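PDB 2YKF: probable sensor histidine kinase pdtas from Mycobacterium tuberculosis, which probably senses nutrient deprivation by binding cyclic di-GMP, which promotes its autophosphorylation on histidine and so signals to its partner PdtaR. Local coordinates for residues A[4-7]-A[8-12]; A[15-18]-A[19-22]; A[75-79]-A[80-84]. All coordinates share one frame; numbering follows the deposited sequence.

Contact 1: residues A[4-7]-A[8-12]; sequences STLG and DLLAE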
ATOM      1  N   SER A   4      12.930 -21.462   0.456  1.00 56.33           N
ATOM      2  CA  SER A   4      13.298 -20.055   0.296  1.00 53.91           C
ATOM      3  C   SER A   4      12.764 -19.065   1.350  1.00 51.24           C
ATOM      4  O   SER A   4      13.093 -17.871   1.343  1.00 51.48           O
ATOM      5  CB  SER A   4      12.977 -19.578  -1.128  1.00 54.39           C
ATOM      6  OG  SER A   4      14.013 -18.720  -1.602  1.00 55.04           O
ATOM      7  N   THR A   5      12.008 -19.567   2.296  1.00 47.06           N
ATOM      8  CA  THR A   5      11.394 -18.692   3.254  1.00 43.35           C
ATOM      9  C   THR A   5      12.423 -18.275   4.329  1.00 41.06           C
ATOM     10  O   THR A   5      13.431 -18.965   4.543  1.00 39.13           O
ATOM     11  CB  THR A   5      10.158 -19.365   3.905  1.00 43.13           C
ATOM     12  OG1 THR A   5      10.589 -20.511   4.638  1.00 44.65           O
ATOM     13  CG2 THR A   5       9.142 -19.768   2.848  1.00 44.18           C
ATOM     14  N   LEU A   6      12.146 -17.154   4.999  1.00 36.21           N
ATOM     15  CA  LEU A   6      12.886 -16.762   6.197  1.00 34.63           C
ATOM     16  C   LEU A   6      13.037 -17.959   7.180  1.00 35.14           C
ATOM     17  O   LEU A   6      14.154 -18.274   7.624  1.00 34.40           O
ATOM     18  CB  LEU A   6      12.153 -15.600   6.861  1.00 32.68           C
ATOM     19  CG  LEU A   6      12.657 -15.150   8.245  1.00 32.43           C
ATOM     20  CD1 LEU A   6      14.044 -14.543   8.130  1.00 31.39           C
ATOM     21  CD2 LEU A   6      11.677 -14.139   8.899  1.00 27.37           C
ATOM     22  N   GLY A   7      11.930 -18.612   7.540  1.00 36.73           N
ATOM     23  CA  GLY A   7      11.997 -19.784   8.460  1.00 39.88           C
ATOM     24  C   GLY A   7      13.000 -20.877   8.035  1.00 41.18           C
ATOM     25  O   GLY A   7      13.873 -21.298   8.831  1.00 40.75           O
ATOM     26  N   ASP A   8      12.891 -21.324   6.780  1.00 43.16           N
ATOM     27  CA  ASP A   8      13.810 -22.363   6.226  1.00 45.51           C
ATOM     28  C   ASP A   8      15.245 -21.883   6.262  1.00 44.56           C
ATOM     29  O   ASP A   8      16.137 -22.637   6.691  1.00 44.06           O
ATOM     30  CB  ASP A   8      13.398 -22.877   4.818  1.00 47.40           C
ATOM     31  CG  ASP A   8      11.964 -23.443   4.788  1.00 53.16           C
ATOM     32  OD1 ASP A   8      11.471 -23.924   5.858  1.00 58.11           O
ATOM     33  OD2 ASP A   8      11.317 -23.378   3.704  1.00 60.54           O
ATOM     34  N   LEU A   9      15.476 -20.622   5.877  1.00 42.96           N
ATOM     35  CA  LEU A   9      16.812 -20.043   5.933  1.00 41.79           C
ATOM     36  C   LEU A   9      17.413 -19.937   7.315  1.00 42.62           C
ATOM     37  O   LEU A   9      18.592 -20.253   7.496  1.00 42.66           O
ATOM     38  CB  LEU A   9      16.862 -18.678   5.248  1.00 41.49           C
ATOM     39  CG  LEU A   9      16.664 -18.759   3.719  1.00 42.28           C
ATOM     40  CD1 LEU A   9      16.804 -17.375   3.075  1.00 43.16           C
ATOM     41  CD2 LEU A   9      17.579 -19.801   3.024  1.00 39.95           C
ATOM     42  N   LEU A  10      16.626 -19.482   8.303  1.00 41.29           N
ATOM     43  CA  LEU A  10      17.146 -19.382   9.673  1.00 41.48           C
ATOM     44  C   LEU A  10      17.457 -20.797  10.279  1.00 41.82           C
ATOM     45  O   LEU A  10      18.400 -20.948  11.026  1.00 41.04           O
ATOM     46  CB  LEU A  10      16.174 -18.573  10.577  1.00 41.27           C
ATOM     47  CG  LEU A  10      15.889 -17.107  10.221  1.00 37.61           C
ATOM     48  CD1 LEU A  10      14.803 -16.514  11.172  1.00 36.11           C
ATOM     49  CD2 LEU A  10      17.122 -16.337  10.317  1.00 35.82           C
ATOM     50  N   ALA A  11      16.648 -21.810   9.956  1.00 44.47           N
ATOM     51  CA  ALA A  11      16.909 -23.185  10.426  1.00 47.16           C
ATOM     52  C   ALA A  11      18.170 -23.781   9.794  1.00 49.51           C
ATOM     53  O   ALA A  11      18.979 -24.398  10.473  1.00 50.84           O
ATOM     54  CB  ALA A  11      15.719 -24.093  10.198  1.00 48.07           C
ATOM     55  N   GLU A  12      18.332 -23.569   8.497  1.00 51.04           N
ATOM     56  CA  GLU A  12      19.484 -24.044   7.771  1.00 51.88           C
ATOM     57  C   GLU A  12      20.769 -23.418   8.255  1.00 50.95           C
ATOM     58  O   GLU A  12      21.714 -24.140   8.598  1.00 52.23           O
ATOM     59  CB  GLU A  12      19.315 -23.751   6.289  1.00 52.03           C
ATOM     60  CG  GLU A  12      20.552 -24.077   5.477  1.00 58.37           C
ATOM     61  CD  GLU A  12      20.763 -25.576   5.337  1.00 63.68           C
ATOM     62  OE1 GLU A  12      19.749 -26.341   5.360  1.00 65.29           O
ATOM     63  OE2 GLU A  12      21.940 -25.987   5.212  1.00 66.19           O
TER

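Contact 2: residues A[15-18]-A[19-22]; sequences VLPG and SAVD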
ATOM      1  N   VAL A  15      21.977 -20.744  14.376  1.00 45.05           N
ATOM      2  CA  VAL A  15      21.621 -21.410  15.649  1.00 45.65           C
ATOM      3  C   VAL A  15      20.861 -20.490  16.652  1.00 45.56           C
ATOM      4  O   VAL A  15      20.913 -20.661  17.862  1.00 44.93           O
ATOM      5  CB  VAL A  15      22.833 -22.196  16.281  1.00 46.10           C
ATOM      6  CG1 VAL A  15      23.446 -23.129  15.220  1.00 47.39           C
ATOM      7  CG2 VAL A  15      23.893 -21.259  16.864  1.00 46.13           C
ATOM      8  N   LEU A  16      20.132 -19.515  16.112  1.00 43.63           N
ATOM      9  CA  LEU A  16      19.340 -18.598  16.922  1.00 41.76           C
ATOM     10  C   LEU A  16      18.285 -19.370  17.654  1.00 40.02           C
ATOM     11  O   LEU A  16      17.720 -20.331  17.117  1.00 40.26           O
ATOM     12  CB  LEU A  16      18.682 -17.528  16.031  1.00 41.85           C
ATOM     13  CG  LEU A  16      19.631 -16.453  15.475  1.00 42.62           C
ATOM     14  CD1 LEU A  16      18.968 -15.715  14.306  1.00 43.61           C
ATOM     15  CD2 LEU A  16      20.033 -15.437  16.565  1.00 43.78           C
ATOM     16  N   PRO A  17      18.022 -18.975  18.903  1.00 39.68           N
ATOM     17  CA  PRO A  17      16.977 -19.641  19.689  1.00 39.92           C
ATOM     18  C   PRO A  17      15.577 -19.266  19.142  1.00 41.83           C
ATOM     19  O   PRO A  17      15.450 -18.222  18.498  1.00 40.41           O
ATOM     20  CB  PRO A  17      17.187 -19.058  21.086  1.00 41.36           C
ATOM     21  CG  PRO A  17      17.827 -17.723  20.895  1.00 39.88           C
ATOM     22  CD  PRO A  17      18.655 -17.848  19.624  1.00 38.71           C
ATOM     23  N   GLY A  18      14.574 -20.118  19.386  1.00 41.52           N
ATOM     24  CA  GLY A  18      13.213 -19.895  18.904  1.00 40.80           C
ATOM     25  C   GLY A  18      12.631 -18.507  19.219  1.00 41.01           C
ATOM     26  O   GLY A  18      11.853 -17.970  18.445  1.00 40.20           O
ATOM     27  N   SER A  19      12.975 -17.930  20.368  1.00 40.27           N
ATOM     28  CA  SER A  19      12.577 -16.574  20.682  1.00 39.42           C
ATOM     29  C   SER A  19      13.124 -15.543  19.712  1.00 38.91           C
ATOM     30  O   SER A  19      12.398 -14.599  19.294  1.00 38.99           O
ATOM     31  CB  SER A  19      13.062 -16.196  22.068  1.00 39.67           C
ATOM     32  OG  SER A  19      12.164 -16.717  22.989  1.00 44.78           O
ATOM     33  N   ALA A  20      14.417 -15.615  19.425  1.00 37.54           N
ATOM     34  CA  ALA A  20      14.950 -14.641  18.461  1.00 37.11           C
ATOM     35  C   ALA A  20      14.451 -14.952  17.059  1.00 35.20           C
ATOM     36  O   ALA A  20      14.283 -14.048  16.273  1.00 33.52           O
ATOM     37  CB  ALA A  20      16.501 -14.555  18.479  1.00 37.43           C
ATOM     38  N   VAL A  21      14.298 -16.237  16.727  1.00 36.65           N
ATOM     39  CA  VAL A  21      13.690 -16.600  15.433  1.00 34.49           C
ATOM     40  C   VAL A  21      12.289 -15.928  15.266  1.00 35.52           C
ATOM     41  O   VAL A  21      12.042 -15.259  14.263  1.00 33.15           O
ATOM     42  CB  VAL A  21      13.642 -18.096  15.205  1.00 36.45           C
ATOM     43  CG1 VAL A  21      12.761 -18.426  13.983  1.00 34.39           C
ATOM     44  CG2 VAL A  21      15.116 -18.674  14.989  1.00 35.77           C
ATOM     45  N   ASP A  22      11.424 -16.060  16.270  1.00 34.58           N
ATOM     46  CA  ASP A  22      10.158 -15.289  16.328  1.00 35.60           C
ATOM     47  C   ASP A  22      10.276 -13.814  16.112  1.00 32.91           C
ATOM     48  O   ASP A  22       9.477 -13.239  15.388  1.00 31.05           O
ATOM     49  CB  ASP A  22       9.519 -15.410  17.709  1.00 37.39           C
ATOM     50  CG  ASP A  22       8.906 -16.708  17.934  1.00 40.91           C
ATOM     51  OD1 ASP A  22       8.713 -17.469  16.939  1.00 48.60           O
ATOM     52  OD2 ASP A  22       8.545 -16.951  19.126  1.00 48.46           O
TER

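Contact 3: residues A[75-79]-A[80-84]; sequences TVVAA and NSMPL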
ATOM      1  N   THR A  75      21.263 -15.195  -0.662  1.00 39.48           N
ATOM      2  CA  THR A  75      22.664 -14.810  -0.929  1.00 40.53           C
ATOM      3  C   THR A  75      23.567 -15.126   0.295  1.00 40.44           C
ATOM      4  O   THR A  75      23.288 -14.691   1.409  1.00 37.27           O
ATOM      5  CB  THR A  75      22.796 -13.288  -1.130  1.00 40.41           C
ATOM      6  OG1 THR A  75      22.185 -12.885  -2.350  1.00 42.57           O
ATOM      7  CG2 THR A  75      24.277 -12.858  -1.187  1.00 44.51           C
ATOM      8  N   VAL A  76      24.712 -15.781   0.045  1.00 42.06           N
ATOM      9  CA  VAL A  76      25.605 -16.240   1.107  1.00 43.76           C
ATOM     10  C   VAL A  76      26.966 -15.693   0.744  1.00 45.82           C
ATOM     11  O   VAL A  76      27.465 -15.865  -0.394  1.00 45.84           O
ATOM     12  CB  VAL A  76      25.649 -17.775   1.178  1.00 44.25           C
ATOM     13  CG1 VAL A  76      26.761 -18.261   2.137  1.00 45.26           C
ATOM     14  CG2 VAL A  76      24.297 -18.380   1.646  1.00 43.69           C
ATOM     15  N   VAL A  77      27.553 -14.972   1.669  1.00 47.20           N
ATOM     16  CA  VAL A  77      28.669 -14.121   1.311  1.00 48.59           C
ATOM     17  C   VAL A  77      29.708 -14.167   2.432  1.00 48.56           C
ATOM     18  O   VAL A  77      29.365 -14.293   3.629  1.00 46.89           O
ATOM     19  CB  VAL A  77      28.145 -12.695   1.019  1.00 49.07           C
ATOM     20  CG1 VAL A  77      28.698 -11.680   1.966  1.00 50.61           C
ATOM     21  CG2 VAL A  77      28.337 -12.293  -0.431  1.00 51.02           C
ATOM     22  N   ALA A  78      30.987 -14.129   2.057  1.00 48.35           N
ATOM     23  CA  ALA A  78      32.005 -14.074   3.079  1.00 48.07           C
ATOM     24  C   ALA A  78      31.891 -12.742   3.900  1.00 47.17           C
ATOM     25  O   ALA A  78      31.541 -11.657   3.363  1.00 45.82           O
ATOM     26  CB  ALA A  78      33.379 -14.273   2.489  1.00 48.77           C
ATOM     27  N   ALA A  79      32.115 -12.873   5.203  1.00 48.22           N
ATOM     28  CA  ALA A  79      31.965 -11.759   6.151  1.00 50.61           C
ATOM     29  C   ALA A  79      32.800 -10.553   5.771  1.00 51.61           C
ATOM     30  O   ALA A  79      32.337  -9.429   5.901  1.00 51.23           O
ATOM     31  CB  ALA A  79      32.297 -12.202   7.570  1.00 50.68           C
ATOM     32  N   ASN A  80      34.030 -10.773   5.283  1.00 53.25           N
ATOM     33  CA  ASN A  80      34.907  -9.636   4.967  1.00 55.41           C
ATOM     34  C   ASN A  80      34.538  -8.971   3.649  1.00 55.30           C
ATOM     35  O   ASN A  80      35.038  -7.890   3.355  1.00 56.19           O
ATOM     36  CB  ASN A  80      36.416  -9.990   5.051  1.00 55.94           C
ATOM     37  CG  ASN A  80      36.972 -10.497   3.723  1.00 60.96           C
ATOM     38  OD1 ASN A  80      37.294  -9.707   2.820  1.00 65.23           O
ATOM     39  ND2 ASN A  80      37.077 -11.820   3.592  1.00 62.20           N
ATOM     40  N   SER A  81      33.614  -9.572   2.876  1.00 55.14           N
ATOM     41  CA  SER A  81      33.105  -8.873   1.681  1.00 54.40           C
ATOM     42  C   SER A  81      32.103  -7.791   2.054  1.00 53.32           C
ATOM     43  O   SER A  81      31.803  -6.913   1.234  1.00 52.95           O
ATOM     44  CB  SER A  81      32.529  -9.829   0.630  1.00 54.78           C
ATOM     45  OG  SER A  81      31.326 -10.440   1.065  1.00 56.48           O
ATOM     46  N   MET A  82      31.624  -7.850   3.301  1.00 51.65           N
ATOM     47  CA  MET A  82      30.764  -6.789   3.883  1.00 51.63           C
ATOM     48  C   MET A  82      31.253  -6.361   5.278  1.00 50.68           C
ATOM     49  O   MET A  82      30.564  -6.600   6.278  1.00 48.83           O
ATOM     50  CB  MET A  82      29.292  -7.263   3.998  1.00 51.36           C
ATOM     51  CG  MET A  82      28.731  -8.030   2.798  1.00 53.68           C
ATOM     52  SD  MET A  82      26.918  -7.895   2.830  1.00 56.84           S
ATOM     53  CE  MET A  82      26.784  -6.268   2.079  1.00 55.10           C
ATOM     54  N   PRO A  83      32.462  -5.768   5.354  1.00 50.68           N
ATOM     55  CA  PRO A  83      33.089  -5.377   6.629  1.00 51.34           C
ATOM     56  C   PRO A  83      32.162  -4.733   7.680  1.00 49.74           C
ATOM     57  O   PRO A  83      32.169  -5.157   8.820  1.00 49.62           O
ATOM     58  CB  PRO A  83      34.150  -4.350   6.194  1.00 51.10           C
ATOM     59  CG  PRO A  83      34.550  -4.788   4.853  1.00 52.14           C
ATOM     60  CD  PRO A  83      33.282  -5.361   4.198  1.00 50.80           C
ATOM     61  N   LEU A  84      31.393  -3.712   7.302  1.00 49.99           N
ATOM     62  CA  LEU A  84      30.517  -3.012   8.276  1.00 49.62           C
ATOM     63  C   LEU A  84      29.418  -3.936   8.897  1.00 48.52           C
ATOM     64  O   LEU A  84      29.330  -4.123  10.141  1.00 48.34           O
ATOM     65  CB  LEU A  84      29.900  -1.744   7.648  1.00 49.56           C
ATOM     66  CG  LEU A  84      29.163  -0.816   8.611  1.00 49.92           C
ATOM     67  CD1 LEU A  84      29.791  -0.817  10.033  1.00 52.10           C
ATOM     68  CD2 LEU A  84      29.078   0.563   8.028  1.00 51.22           C
TER

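Contact 1: residues A[4-7]-A[8-12]
T5 and D8 meet at the first turn of helix 6-13, where the threonine hydroxyl caps the helix. From CB, which stays 4.2 Å from D8 OD2, the side chain of T5 runs to its hydroxyl. OG1 is set between the backbone N and the carbonyl carbon (chi1 64°), which turns it back toward the helix, and it accepts the amide hydrogen of D8 in a nearly straight bond, D8 N to T5 OG1 3.2 Å. The same OG1 lies 3.1 Å from D8 OD2, the carboxylate folding back over the cap. Behind the cap the helical bonds start at once: L9 N gives to T5 O, L10 N to L6 O (2.8 Å) and A11 N to G7 O. One turn apart, L6 and L10 pack leucine on leucine, L6 CD1 lying 3.7 Å from L10 CD1. This pair faces helix 18-38, where L6 meets H25 and V28 and L10 meets L24, while L9 lies on V56 of strand 53-59. S4, just ahead of the cap, bonds through OG to R205 of the second subunit. The arrangement is a threonine N-cap opening a short amphipathic helix, here the N-terminal helix of the GAF domain, which packs its leucines against a longer helix and the sheet.

Contact 2: residues A[15-18]-A[19-22]
V21 pushes one methyl into the bend made by L16 and P17 as the chain enters helix 18-38. CG2, anti to the carbonyl carbon while CG1 is anti to the backbone N (chi1 169°), is the bump. V21 CG2 rests 3.9 Å from L16 CB, and the hollow that takes it is lined by two carbonyl oxygens as well, L16 O at 3.7 Å and P17 O at 3.6 Å from V21 CG2. A second, shallower fit lies beside it. The methyl of A20 abuts the groove between the leucine branch and the proline ring: A20 CB is 4.1 Å from L16 CD2 and equally far from P17 CD, with P17 CG only slightly farther. The groove thus offers A20 apolar atoms of two successive residues. P17 is the N-cap residue of this GAF-domain helix, and its carbonyl takes the first helical bond: P17 O accepts from V21 N in the carbonyl plane, 2.9 Å and almost straight. The next bond, D22 N to G18 O, is equally short, but its donor is tilted 31° from the carbonyl plane of G18. D22 curls back over this bond, bringing its CG to 3.2 Å from G18 O. On the sheet side, L16 also touches Q123 and V125 of strand 123-131, and A20 reaches V125 and F120, so the small methyl lies between the turn and two neighbouring strands. P17 lies on Q123 as well, and S19, itself exposed, touches F120.

Contact 3: residues A[75-79]-A[80-84]
S81 folds its hydroxyl back onto the carbonyl of A78, and hydrogen bonds carry most of this turn. Placing OG between the backbone N and the carbonyl carbon (chi1 69°) brings S81 OG within 2.6 Å of A78 O, which it approaches in the carbonyl plane and on a lone pair. The amide of the same residue also gives to this oxygen, S81 N to A78 O 3.0 Å, but from above the carbonyl plane, 58° out of it. One acceptor is therefore gripped twice by one serine, from two distinct directions. The following bond repeats the steep approach: M82 N gives to A79 O over 3.1 Å, with the donor 57° out of the carbonyl plane. Two successive bonds from a residue to the third one before it, with clearly bent N-H...O geometry, mark a short 3-10 turn. It links the edge strand 76-77 of the GAF-domain sheet to helix 83-90, with M82 at the N-cap position and P83 starting the helix.

Apolar contact is confined to one pair. V77 points toward the turn, and its CG1 lies 3.7 Å from M82 CG, the two side chains crossing at about a right angle. The same V77 CG1 comes to 3.0 Å from S81 OG, a tight approach; as the valine also sits off its staggered positions, the placing of this methyl is strained or somewhat doubtful. Beyond CG the methionine bends at chi3 and its end leads away from V77.

Both partners of this pair also meet L53 of strand 53-59: V77 through backbone hydrogen bonding, from an outermost strand of the sheet within this chain, and M82 by packing its side chain on it.

In the fold
All three contacts lie in the GAF domain and follow one another along the chain, so none encloses or crosses another; each shapes a local turn. Contact 1 opens helix 6-13, whose N-terminal end also meets the second subunit. The loop after this helix runs into contact 2, which starts helix 18-38 against strands 114-120 and 123-131. These two touch directly, L10 CD1 lying 4.0 Å from V21 CG1, and their centres are about 12 Å apart. After strands 41-47 and 53-59, contact 3 carries the chain from edge strand 76-77 into helix 83-90; its nearest atoms stay about 6 Å from contact 1 and about 13 Å from contact 2.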